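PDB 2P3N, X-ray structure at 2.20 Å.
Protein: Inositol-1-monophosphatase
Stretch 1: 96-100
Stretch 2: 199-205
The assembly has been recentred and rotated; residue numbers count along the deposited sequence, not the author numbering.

Stretch 1 (96-100) ISLAY
Stretch 2, residues 199-205: PWDIAAG

Residues 96-100 form part of a longer β-strand, with phi between -140° and -114° and psi between 103° and 143°. Residues 199-205 form a helical segment that packs across it, with phi between -88° and -60° and psi between -43° and -14°, except at Ile-202 (-126°/-6°). The two axes approach to 6.8 Å, and their N-to-C directions diverge by 70°. Register is set by Ala-99 and Ala-204, whose CA atoms lie 4.7 Å apart; the side chains that meet here are small.

Strand alternation directs the CA-to-CB bonds of Ser-97 and Ala-99 toward the helix and those of Leu-98 (chi1 t, chi2 p) and Tyr-100 (chi1 t, chi2 67°) away. Ile-96 (chi1 m, chi2 t) is out of reach. On the helix, Ala-203 and Ala-204 point toward the strand, whereas Asp-201 (chi1 m, chi2 -60°) and Ile-202 (chi1 p, chi2 p) point away. Trp-200 (chi1 p, chi2 78°) leaves sideways, and the end of its side chain leads away.

The apolar contact centres on three methyl groups. Ala-99 CB lies 3.4 Å from Ala-203 CB and 4.2 Å from Ala-204 CB; it also comes within 3.6 Å of Ala-204 N. Ser-97, with chi1 t (-161°), brings its OG to 3.1 Å from Ala-204 CB, a tight van der Waals contact. The interface buries 194 Å² in total.

No direct hydrogen bond crosses the stretches; water provides the polar links. Ser-97 OG donates to water 1 (3.2 Å), which donates to Trp-200 O (2.9 Å). Water 2 donates to Ser-97 OG (3.2 Å) and, weakly, to Asp-201 O (3.2 Å), while accepting from Gly-205 N (2.7 Å).

Within the helix, Ala-203 N bonds to Pro-199 O at 2.8 Å, and Ile-202 N bonds weakly to Pro-199 O at 3.4 Å. The helix is kinked where Ala-204 N and Gly-205 N lack bonds to the preceding turn.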

# COMPACT_ATOMS: atom_id res chain seq x y z
N ILE A 96 0.08 -7.01 15.38
CA ILE A 96 -0.14 -8.36 15.89
C ILE A 96 1.25 -8.86 16.23
O ILE A 96 2.17 -8.71 15.45
CB ILE A 96 -0.72 -9.31 14.83
CG1 ILE A 96 -1.95 -8.70 14.16
CG2 ILE A 96 -1.11 -10.62 15.49
CD1 ILE A 96 -2.58 -9.65 13.11
N SER A 97 1.40 -9.45 17.40
CA SER A 97 2.72 -9.91 17.78
C SER A 97 2.75 -11.41 18.09
O SER A 97 1.84 -11.95 18.72
CB SER A 97 3.23 -9.10 18.96
OG SER A 97 4.63 -9.21 19.09
N LEU A 98 3.81 -12.06 17.62
CA LEU A 98 4.02 -13.49 17.84
C LEU A 98 5.48 -13.81 18.12
O LEU A 98 6.33 -13.67 17.25
CB LEU A 98 3.58 -14.31 16.61
CG LEU A 98 3.64 -15.83 16.81
CD1 LEU A 98 2.67 -16.23 17.93
CD2 LEU A 98 3.27 -16.55 15.53
N ALA A 99 5.77 -14.24 19.35
CA ALA A 99 7.13 -14.61 19.72
C ALA A 99 7.13 -16.09 20.07
O ALA A 99 6.16 -16.60 20.62
CB ALA A 99 7.60 -13.80 20.93
N TYR A 100 8.21 -16.79 19.71
CA TYR A 100 8.32 -18.20 20.06
C TYR A 100 9.47 -18.37 21.05
O TYR A 100 10.64 -18.35 20.68
CB TYR A 100 8.58 -19.10 18.85
CG TYR A 100 8.81 -20.53 19.29
CD1 TYR A 100 7.78 -21.28 19.88
CD2 TYR A 100 10.08 -21.10 19.22
CE1 TYR A 100 8.02 -22.55 20.38
CE2 TYR A 100 10.33 -22.38 19.72
CZ TYR A 100 9.29 -23.09 20.30
OH TYR A 100 9.55 -24.34 20.81
N PRO A 199 4.65 -10.08 28.97
CA PRO A 199 5.54 -10.59 27.93
C PRO A 199 5.01 -10.60 26.51
O PRO A 199 5.80 -10.69 25.57
CB PRO A 199 5.89 -12.00 28.44
CG PRO A 199 4.73 -12.37 29.27
CD PRO A 199 4.43 -11.09 30.01
N TRP A 200 3.70 -10.50 26.33
CA TRP A 200 3.17 -10.51 24.95
C TRP A 200 3.35 -9.17 24.25
O TRP A 200 3.21 -9.08 23.03
CB TRP A 200 1.69 -10.93 24.92
CG TRP A 200 0.79 -10.23 25.88
CD1 TRP A 200 0.26 -8.98 25.77
CD2 TRP A 200 0.28 -10.78 27.10
NE1 TRP A 200 -0.56 -8.71 26.84
CE2 TRP A 200 -0.56 -9.80 27.67
CE3 TRP A 200 0.45 -12.00 27.76
CZ2 TRP A 200 -1.23 -10.00 28.88
CZ3 TRP A 200 -0.22 -12.21 28.95
CH2 TRP A 200 -1.05 -11.21 29.50
N ASP A 201 3.66 -8.15 25.05
CA ASP A 201 3.89 -6.80 24.56
C ASP A 201 5.35 -6.63 24.15
O ASP A 201 5.66 -5.80 23.29
CB ASP A 201 3.57 -5.76 25.64
CG ASP A 201 2.11 -5.73 26.03
OD1 ASP A 201 1.25 -5.47 25.15
OD2 ASP A 201 1.81 -5.97 27.22
N ILE A 202 6.25 -7.41 24.75
CA ILE A 202 7.67 -7.26 24.46
C ILE A 202 8.50 -8.47 24.01
O ILE A 202 9.66 -8.30 23.65
CB ILE A 202 8.40 -6.60 25.66
CG1 ILE A 202 8.04 -7.32 26.97
CG2 ILE A 202 8.01 -5.14 25.77
CD1 ILE A 202 8.65 -8.70 27.12
N ALA A 203 7.93 -9.67 24.02
CA ALA A 203 8.68 -10.86 23.63
C ALA A 203 9.21 -10.82 22.20
O ALA A 203 10.32 -11.29 21.93
CB ALA A 203 7.81 -12.11 23.82
N ALA A 204 8.42 -10.27 21.28
CA ALA A 204 8.83 -10.21 19.89
C ALA A 204 9.75 -9.02 19.67
O ALA A 204 10.76 -9.14 18.99
CB ALA A 204 7.62 -10.10 18.99
N GLY A 205 9.40 -7.89 20.26
CA GLY A 205 10.22 -6.70 20.11
C GLY A 205 11.58 -6.83 20.75
O GLY A 205 12.49 -6.05 20.48
O HOH W 1 4.52 -11.23 21.54
O HOH W 2 6.74 -7.65 20.88